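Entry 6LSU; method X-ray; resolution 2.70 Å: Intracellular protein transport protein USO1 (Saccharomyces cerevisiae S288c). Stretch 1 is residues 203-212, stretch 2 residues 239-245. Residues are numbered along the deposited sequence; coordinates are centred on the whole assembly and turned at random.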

# COMPACT_ATOMS: atom_id res chain seq x y z
N HIS A 203 -10.97 -34.28 -4.78
CA HIS A 203 -9.96 -34.10 -5.86
C HIS A 203 -9.40 -32.67 -5.84
O HIS A 203 -10.18 -31.73 -5.95
CB HIS A 203 -10.58 -34.53 -7.18
CG HIS A 203 -10.83 -36.00 -7.23
ND1 HIS A 203 -12.07 -36.57 -6.94
CD2 HIS A 203 -9.99 -37.03 -7.53
CE1 HIS A 203 -11.99 -37.88 -7.06
NE2 HIS A 203 -10.72 -38.19 -7.41
N GLU A 204 -8.07 -32.55 -5.67
CA GLU A 204 -7.37 -31.30 -5.29
C GLU A 204 -7.63 -30.24 -6.36
O GLU A 204 -8.03 -29.11 -6.04
CB GLU A 204 -5.88 -31.54 -5.05
CG GLU A 204 -5.30 -30.69 -3.92
CD GLU A 204 -3.96 -31.15 -3.36
OE1 GLU A 204 -2.94 -31.10 -4.10
OE2 GLU A 204 -3.92 -31.55 -2.16
N PRO A 205 -7.51 -30.57 -7.66
CA PRO A 205 -7.66 -29.55 -8.70
C PRO A 205 -9.07 -28.95 -8.72
O PRO A 205 -9.16 -27.86 -9.13
CB PRO A 205 -7.33 -30.29 -10.02
CG PRO A 205 -6.53 -31.50 -9.53
CD PRO A 205 -7.20 -31.89 -8.21
N ILE A 206 -10.11 -29.64 -8.24
CA ILE A 206 -11.46 -29.01 -8.13
C ILE A 206 -11.40 -27.99 -7.00
O ILE A 206 -11.97 -26.90 -7.12
CB ILE A 206 -12.56 -30.07 -7.92
CG1 ILE A 206 -12.77 -30.89 -9.20
CG2 ILE A 206 -13.85 -29.41 -7.44
CD1 ILE A 206 -13.52 -32.17 -8.97
N ARG A 207 -10.77 -28.35 -5.88
CA ARG A 207 -10.60 -27.44 -4.73
C ARG A 207 -9.89 -26.17 -5.22
O ARG A 207 -10.47 -25.10 -5.09
CB ARG A 207 -9.84 -28.16 -3.62
CG ARG A 207 -9.57 -27.30 -2.40
CD ARG A 207 -8.41 -27.85 -1.61
NE ARG A 207 -7.14 -27.68 -2.27
CZ ARG A 207 -5.96 -28.01 -1.73
NH1 ARG A 207 -5.93 -28.50 -0.50
NH2 ARG A 207 -4.81 -27.82 -2.37
N ASP A 208 -8.75 -26.32 -5.90
CA ASP A 208 -7.88 -25.23 -6.39
C ASP A 208 -8.66 -24.36 -7.38
O ASP A 208 -8.77 -23.10 -7.16
CB ASP A 208 -6.60 -25.81 -7.00
CG ASP A 208 -5.68 -26.53 -6.01
OD1 ASP A 208 -5.97 -26.58 -4.80
OD2 ASP A 208 -4.64 -27.03 -6.48
N GLU A 209 -9.27 -25.01 -8.40
CA GLU A 209 -10.07 -24.25 -9.41
C GLU A 209 -11.21 -23.48 -8.75
O GLU A 209 -11.50 -22.34 -9.19
CB GLU A 209 -10.65 -25.13 -10.49
CG GLU A 209 -10.69 -24.40 -11.81
CD GLU A 209 -9.31 -23.98 -12.27
OE1 GLU A 209 -9.20 -22.99 -13.04
OE2 GLU A 209 -8.35 -24.67 -11.88
N ALA A 210 -11.82 -24.02 -7.70
CA ALA A 210 -13.01 -23.44 -7.06
C ALA A 210 -12.63 -22.15 -6.31
O ALA A 210 -13.53 -21.33 -6.12
CB ALA A 210 -13.65 -24.46 -6.13
N ILE A 211 -11.40 -22.03 -5.79
CA ILE A 211 -10.89 -20.77 -5.14
C ILE A 211 -10.88 -19.64 -6.16
O ILE A 211 -11.37 -18.56 -5.82
CB ILE A 211 -9.48 -20.99 -4.55
CG1 ILE A 211 -9.49 -22.17 -3.57
CG2 ILE A 211 -9.01 -19.71 -3.84
CD1 ILE A 211 -8.14 -22.58 -3.11
N LEU A 212 -10.42 -19.90 -7.39
CA LEU A 212 -10.39 -18.96 -8.54
C LEU A 212 -11.82 -18.54 -8.89
O LEU A 212 -11.99 -17.33 -9.09
CB LEU A 212 -9.67 -19.62 -9.71
CG LEU A 212 -8.19 -19.87 -9.46
CD1 LEU A 212 -7.50 -20.49 -10.64
CD2 LEU A 212 -7.50 -18.56 -9.08
N SER A 239 -7.51 -23.69 6.43
CA SER A 239 -7.04 -25.11 6.49
C SER A 239 -6.31 -25.39 5.19
O SER A 239 -5.27 -26.02 5.27
CB SER A 239 -8.10 -26.13 6.73
OG SER A 239 -9.26 -25.49 7.24
N ILE A 240 -6.83 -24.91 4.06
CA ILE A 240 -6.14 -25.13 2.75
C ILE A 240 -4.75 -24.49 2.84
O ILE A 240 -3.78 -25.15 2.51
CB ILE A 240 -6.97 -24.58 1.58
CG1 ILE A 240 -8.36 -25.20 1.52
CG2 ILE A 240 -6.20 -24.78 0.27
CD1 ILE A 240 -9.23 -24.65 0.42
N ILE A 241 -4.67 -23.23 3.30
CA ILE A 241 -3.39 -22.50 3.48
C ILE A 241 -2.46 -23.36 4.36
O ILE A 241 -1.32 -23.60 3.92
CB ILE A 241 -3.60 -21.08 4.04
CG1 ILE A 241 -4.31 -20.17 3.03
CG2 ILE A 241 -2.26 -20.45 4.52
CD1 ILE A 241 -4.91 -18.94 3.62
N GLU A 242 -2.90 -23.81 5.55
CA GLU A 242 -1.98 -24.62 6.41
C GLU A 242 -1.64 -25.96 5.74
O GLU A 242 -0.47 -26.34 5.78
CB GLU A 242 -2.44 -24.83 7.84
CG GLU A 242 -1.24 -24.98 8.79
CD GLU A 242 -0.01 -24.07 8.60
OE1 GLU A 242 -0.17 -22.81 8.45
OE2 GLU A 242 1.12 -24.62 8.61
N GLU A 243 -2.61 -26.59 5.09
CA GLU A 243 -2.44 -27.86 4.33
C GLU A 243 -1.40 -27.67 3.20
O GLU A 243 -0.56 -28.58 2.99
CB GLU A 243 -3.83 -28.30 3.86
CG GLU A 243 -4.01 -29.78 3.68
CD GLU A 243 -5.34 -30.06 2.98
OE1 GLU A 243 -6.40 -29.51 3.41
OE2 GLU A 243 -5.29 -30.77 1.95
N GLU A 244 -1.33 -26.50 2.55
CA GLU A 244 -0.35 -26.29 1.43
C GLU A 244 1.01 -25.72 1.90
O GLU A 244 1.88 -25.52 1.04
CB GLU A 244 -0.99 -25.41 0.37
CG GLU A 244 -2.10 -26.14 -0.36
CD GLU A 244 -1.61 -27.31 -1.20
OE1 GLU A 244 -0.61 -27.12 -1.95
OE2 GLU A 244 -2.26 -28.40 -1.13
N GLY A 245 1.19 -25.47 3.20
CA GLY A 245 2.48 -25.04 3.76
C GLY A 245 2.55 -23.57 4.09
O GLY A 245 3.65 -23.04 4.17
O HOH W 1 -8.24 -28.94 1.68

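The contact between these two helices is small, burying about 249 Å² in all, and it is organised around one side chain, Arg 207. The helix axes come no nearer than 12.8 Å, and the long side chain of Arg 207, with chi1 and chi2 both t, carries its charge across to the other helix.

Glu 244 and Glu 243 meet the guanidinium at its edge; glutamate suits both places because its flexible arm sets a negative carboxylate beside the cation. Arg 207 NH2 donates a nearly straight hydrogen bond to Glu 244 OE2 (2.9 Å, 175°) within a salt bridge, while Arg 207 NH1 forms a longer salt bridge with Glu 243 OE2 at 3.4 Å. Water 1 joins the same pair, donating to Glu 243 OE1 (2.6 Å) and accepting from Arg 207 NH1 (3.2 Å). From its own helix, Asp 208 OD1 accepts from both Arg 207 NE and NH2, each at 3.0 Å, which steadies the group. The cation also offsets crowded carboxylates: Glu 204 OE2 lies 3.7 Å from Glu 244 OE2, and also 3.8 Å from Arg 207 NH2, a long, purely electrostatic salt bridge out of the guanidinium plane.

Apolar packing completes the contact. Ile 240 CG2 covers one guanidinium face, 3.8 Å from Arg 207 CZ, leaving the edge free for the acids. Ile 240 CD1 meets Ile 211 CD1 at 4.2 Å; both side chains are buried, where branched hydrocarbon suits the place.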